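Side-chain contacts in alanine racemase (Corynebacterium glutamicum, PDB 2DY3), which binds pyridoxal-5'-phosphate as a two-subunit member of the alanine racemase family, whose chains join a TIM-barrel-like N-terminal domain to a C-terminal domain rich in strands: residues Pro215-Phe219 / Tyr220-Pro224; Leu341-Asn345 / Tyr346-Cys350. All coordinates share one frame; numbering follows the deposited sequence.

Interaction 1. Residues Pro215-Phe219 / Tyr220-Pro224; sequences PGLAF and YGLEP. With PLP (pyridoxal-5'-phosphate), chain F.
The phosphate-binding turn of the pyridoxal-5'-phosphate pocket is a short 3-10 segment in which Leu217 and Ala218 reach forward to Tyr220 and Gly221. Three successive i to i+3 backbone bonds wind it: Phe219 N to Gly216 O (2.9 Å), Tyr220 N to Leu217 O (3.1 Å) and Gly221 N to Ala218 O (3.0 Å). At the start of the turn Gly216 N donates to phosphate O3P (2.8 Å) and Leu217 N to O1P (2.9 Å). The phosphate thus faces the N-terminal end of the turn, where the backbone dipoles would be expected to favour an anion. With no side chain at Gly216, the phosphate sits close against the main chain. Gly221, with positive phi, ends the turn and sends the chain back past it. Leu217 holds CG anti to its backbone N (chi1 -161°), which carries its CD2 methyl to the returning loop. There Leu217 CD2 meets Leu222 CD1 at 3.7 Å, the two side chains crossing at about a right angle; Leu217 CD1 is modelled too close to Leu222 for its position to be trusted. The Tyr220 ring lies obliquely beside the start of the turn, with CE2 3.3 Å from Gly216 O. Its buried OH bonds to Val32 O at the end of strand 28-32, and its ring stacks with those of His40 and Tyr38, the latter itself a residue of the pyridoxal-5'-phosphate pocket, bonded to the ligand through its OH. The turn follows strand 212-213 of the parallel sheet. Phe219 and Ala218 pack on helix 10-24, Pro224 on helix 199-202, and Leu217 and Leu222 on helix 345-350.

Interaction 2. Residues Leu341-Asn345 / Tyr346-Cys350; sequences LDTIN and YEVVC. With PLP (pyridoxal-5'-phosphate), chain F.
Ile344 and Tyr346 meet at the first turn of helix 345-350, Ile344 serving as its N-cap residue. Ile344 CD1 rests 3.7 Å from Tyr346 CD1, the two side chains crossing obliquely. The far side of the same ring points into the pyridoxal-5'-phosphate pocket. Tyr346 OH donates to pyridoxal-5'-phosphate O2P at 2.7 Å, and the ring edge follows the phosphate as well, with CE2 3.2 Å from O1P. The phosphorus itself lies in the ring plane, so the tyrosine meets the anion edge-on. One step out, the backbone of the first turn fixes where this ring starts. Ile344 O accepts Glu347 N at 3.0 Å and, more weakly, Val348 N, while Asn345 O takes Val349 N at 3.2 Å in a nearly straight bond (168°). Before the cap, Thr343 ties the incoming loop to the helix. Its CG2 touches Val348 CG1 at 4.0 Å as the two side chains slide past each other in opposite directions. The loop itself leaves helix 334-340 through a Schellman motif, with Asp342 at positive phi as its C-prime residue and Thr343 N bonded back to Ala338 O. Val348 packs on Ala334, Phe337 and Ala338 of helix 334-340. The second subunit also reaches this helix: its Tyr275 packs on Tyr346 and Glu347, and its Arg281 N bonds to Glu347 OE2. Glu347 can span loop and subunit because its CG stands anti to the backbone N (chi1 -176°) and the chain stays extended beyond it. Glu347 OE1 accepts Thr343 OG1 at a short 2.5 Å, on the anti side and 25° out of the carboxylate plane.

How the interactions relate
Both contacts hold the same phosphate from different domains: interaction 1 offers two backbone N-H groups from a buried turn of the N-terminal domain, interaction 2 one side-chain hydroxyl from a helix of the C-terminal domain. They pack directly on each other, Leu217 CG against Tyr346 CZ at 3.7 Å and Leu222 CD1 against Val349 CG1 at 3.5 Å, an apolar seam between the domains beside pyridoxal-5'-phosphate. Interaction 1 is the more buried, touches no second subunit and relies on backbone bonds and leucine packing. Interaction 2 is only partly buried and faces the subunit boundary, where one carboxylate joins a hydroxyl of its own chain to a backbone N of the second subunit.

Interaction 1. Residues Pro215-Phe219 / Tyr220-Pro224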
# COMPACT_ATOMS: atom_id res chain seq x y z
N PRO B 215 -20.11 10.76 -6.91
CA PRO B 215 -19.46 9.55 -7.40
C PRO B 215 -17.95 9.65 -7.27
O PRO B 215 -17.38 10.75 -7.33
CB PRO B 215 -19.92 9.48 -8.85
CG PRO B 215 -19.99 10.92 -9.24
CD PRO B 215 -20.59 11.60 -8.02
N GLY B 216 -17.31 8.51 -7.06
CA GLY B 216 -15.87 8.49 -6.97
C GLY B 216 -15.33 7.64 -8.10
O GLY B 216 -14.77 8.14 -9.08
N LEU B 217 -15.54 6.33 -7.96
CA LEU B 217 -15.09 5.31 -8.91
C LEU B 217 -15.21 5.70 -10.39
O LEU B 217 -14.26 5.53 -11.15
CB LEU B 217 -15.88 4.03 -8.63
CG LEU B 217 -15.39 2.66 -9.12
CD1 LEU B 217 -15.65 2.57 -10.57
CD2 LEU B 217 -13.92 2.43 -8.80
N ALA B 218 -16.36 6.23 -10.80
CA ALA B 218 -16.57 6.60 -12.19
C ALA B 218 -15.58 7.64 -12.76
O ALA B 218 -15.29 7.63 -13.96
CB ALA B 218 -18.01 7.09 -12.40
N PHE B 219 -15.08 8.54 -11.92
CA PHE B 219 -14.14 9.56 -12.39
C PHE B 219 -12.85 8.92 -12.89
O PHE B 219 -12.14 9.49 -13.74
CB PHE B 219 -13.79 10.55 -11.27
CG PHE B 219 -14.86 11.58 -11.01
CD1 PHE B 219 -15.89 11.33 -10.12
CD2 PHE B 219 -14.83 12.80 -11.67
CE1 PHE B 219 -16.87 12.28 -9.89
CE2 PHE B 219 -15.81 13.75 -11.45
CZ PHE B 219 -16.83 13.49 -10.55
N TYR B 220 -12.54 7.74 -12.36
CA TYR B 220 -11.32 7.03 -12.72
C TYR B 220 -11.56 6.07 -13.89
O TYR B 220 -10.69 5.28 -14.25
CB TYR B 220 -10.80 6.30 -11.49
CG TYR B 220 -10.71 7.23 -10.29
CD1 TYR B 220 -9.81 8.28 -10.27
CD2 TYR B 220 -11.61 7.12 -9.24
CE1 TYR B 220 -9.79 9.20 -9.24
CE2 TYR B 220 -11.61 8.04 -8.20
CZ TYR B 220 -10.69 9.07 -8.21
OH TYR B 220 -10.68 9.99 -7.18
N GLY B 221 -12.76 6.14 -14.45
CA GLY B 221 -13.11 5.32 -15.60
C GLY B 221 -13.48 3.87 -15.37
O GLY B 221 -13.39 3.06 -16.30
N LEU B 222 -13.90 3.52 -14.16
CA LEU B 222 -14.27 2.14 -13.87
C LEU B 222 -15.78 2.01 -13.64
O LEU B 222 -16.39 2.88 -13.05
CB LEU B 222 -13.50 1.65 -12.64
CG LEU B 222 -11.98 1.80 -12.66
CD1 LEU B 222 -11.41 1.46 -11.28
CD2 LEU B 222 -11.38 0.89 -13.72
N GLU B 223 -16.36 0.91 -14.13
CA GLU B 223 -17.79 0.66 -13.99
C GLU B 223 -18.11 -0.08 -12.69
O GLU B 223 -17.53 -1.12 -12.39
CB GLU B 223 -18.31 -0.16 -15.17
CG GLU B 223 -18.32 0.57 -16.52
CD GLU B 223 -19.32 1.72 -16.56
OE1 GLU B 223 -20.25 1.73 -15.74
OE2 GLU B 223 -19.17 2.61 -17.43
N PRO B 224 -19.05 0.46 -11.91
CA PRO B 224 -19.51 -0.08 -10.62
C PRO B 224 -20.34 -1.35 -10.76
O PRO B 224 -20.29 -2.23 -9.90
CB PRO B 224 -20.33 1.06 -10.03
CG PRO B 224 -19.78 2.29 -10.71
CD PRO B 224 -19.60 1.81 -12.12
N1 PLP F . -19.52 8.78 -0.54
C2 PLP F . -18.87 8.31 0.60
C2A PLP F . -19.40 8.72 1.97
C3 PLP F . -17.75 7.47 0.46
O3 PLP F . -17.10 6.99 1.58
C4 PLP F . -17.29 7.12 -0.85
C4A PLP F . -16.09 6.17 -1.07
C5 PLP F . -18.01 7.61 -2.00
C6 PLP F . -19.10 8.44 -1.82
C5A PLP F . -17.62 7.27 -3.40
O4P PLP F . -18.20 6.04 -3.81
P PLP F . -18.02 5.33 -5.25
O1P PLP F . -16.59 5.18 -5.53
O2P PLP F . -18.70 4.05 -5.04
O3P PLP F . -18.69 6.26 -6.18

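Interaction 2. Residues Leu341-Asn345 / Tyr346-Cys350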
# COMPACT_ATOMS: atom_id res chain seq x y z
N LEU B 341 -8.79 -11.91 -9.21
CA LEU B 341 -8.32 -11.92 -7.83
C LEU B 341 -9.44 -12.07 -6.81
O LEU B 341 -9.23 -11.90 -5.61
CB LEU B 341 -7.51 -10.65 -7.53
CG LEU B 341 -6.01 -10.74 -7.85
CD1 LEU B 341 -5.82 -11.31 -9.25
CD2 LEU B 341 -5.37 -9.37 -7.72
N ASP B 342 -10.64 -12.38 -7.30
CA ASP B 342 -11.79 -12.56 -6.42
C ASP B 342 -12.02 -11.34 -5.53
O ASP B 342 -12.24 -11.46 -4.33
CB ASP B 342 -11.59 -13.84 -5.58
CG ASP B 342 -12.74 -14.10 -4.61
OD1 ASP B 342 -13.92 -13.96 -5.00
OD2 ASP B 342 -12.45 -14.48 -3.45
N THR B 343 -11.97 -10.15 -6.14
CA THR B 343 -12.20 -8.90 -5.43
C THR B 343 -12.85 -7.89 -6.38
O THR B 343 -13.39 -8.27 -7.42
CB THR B 343 -10.89 -8.32 -4.85
OG1 THR B 343 -11.20 -7.21 -3.99
CG2 THR B 343 -9.97 -7.84 -5.98
N ILE B 344 -12.81 -6.61 -6.03
CA ILE B 344 -13.43 -5.58 -6.87
C ILE B 344 -12.43 -4.56 -7.38
O ILE B 344 -11.37 -4.36 -6.78
CB ILE B 344 -14.57 -4.87 -6.09
CG1 ILE B 344 -14.02 -4.22 -4.82
CG2 ILE B 344 -15.65 -5.86 -5.71
CD1 ILE B 344 -15.09 -3.60 -3.94
N ASN B 345 -12.76 -3.90 -8.49
CA ASN B 345 -11.86 -2.92 -9.09
C ASN B 345 -11.44 -1.79 -8.16
O ASN B 345 -10.36 -1.22 -8.32
CB ASN B 345 -12.47 -2.36 -10.40
CG ASN B 345 -13.93 -1.95 -10.26
OD1 ASN B 345 -14.66 -1.90 -11.25
ND2 ASN B 345 -14.35 -1.63 -9.05
N TYR B 346 -12.28 -1.46 -7.18
CA TYR B 346 -11.96 -0.43 -6.20
C TYR B 346 -10.64 -0.79 -5.51
O TYR B 346 -9.75 0.06 -5.33
CB TYR B 346 -13.02 -0.34 -5.10
CG TYR B 346 -14.37 0.23 -5.50
CD1 TYR B 346 -15.32 -0.57 -6.12
CD2 TYR B 346 -14.71 1.54 -5.19
CE1 TYR B 346 -16.58 -0.08 -6.41
CE2 TYR B 346 -15.96 2.04 -5.48
CZ TYR B 346 -16.90 1.23 -6.09
OH TYR B 346 -18.16 1.71 -6.36
N GLU B 347 -10.51 -2.05 -5.12
CA GLU B 347 -9.32 -2.51 -4.42
C GLU B 347 -8.08 -2.63 -5.31
O GLU B 347 -6.98 -2.29 -4.88
CB GLU B 347 -9.59 -3.84 -3.71
CG GLU B 347 -8.40 -4.34 -2.88
CD GLU B 347 -8.76 -5.49 -1.95
OE1 GLU B 347 -9.33 -6.49 -2.42
OE2 GLU B 347 -8.46 -5.40 -0.74
N VAL B 348 -8.26 -3.10 -6.54
CA VAL B 348 -7.11 -3.24 -7.42
C VAL B 348 -6.42 -1.90 -7.73
O VAL B 348 -5.20 -1.83 -7.75
CB VAL B 348 -7.50 -3.97 -8.74
CG1 VAL B 348 -8.07 -5.35 -8.42
CG2 VAL B 348 -8.49 -3.15 -9.51
N VAL B 349 -7.19 -0.84 -7.97
CA VAL B 349 -6.54 0.44 -8.27
C VAL B 349 -5.82 1.01 -7.05
O VAL B 349 -4.90 1.81 -7.19
CB VAL B 349 -7.53 1.49 -8.81
CG1 VAL B 349 -8.13 0.99 -10.13
CG2 VAL B 349 -8.61 1.78 -7.78
N CYS B 350 -6.23 0.58 -5.86
CA CYS B 350 -5.61 1.04 -4.62
C CYS B 350 -4.39 0.21 -4.26
O CYS B 350 -3.63 0.57 -3.36
CB CYS B 350 -6.61 0.96 -3.45
SG CYS B 350 -7.82 2.29 -3.36
N1 PLP F . -19.52 8.78 -0.54
C2 PLP F . -18.87 8.31 0.60
C2A PLP F . -19.40 8.72 1.97
C3 PLP F . -17.75 7.47 0.46
O3 PLP F . -17.10 6.99 1.58
C4 PLP F . -17.29 7.12 -0.85
C4A PLP F . -16.09 6.17 -1.07
C5 PLP F . -18.01 7.61 -2.00
C6 PLP F . -19.10 8.44 -1.82
C5A PLP F . -17.62 7.27 -3.40
O4P PLP F . -18.20 6.04 -3.81
P PLP F . -18.02 5.33 -5.25
O1P PLP F . -16.59 5.18 -5.53
O2P PLP F . -18.70 4.05 -5.04
O3P PLP F . -18.69 6.26 -6.18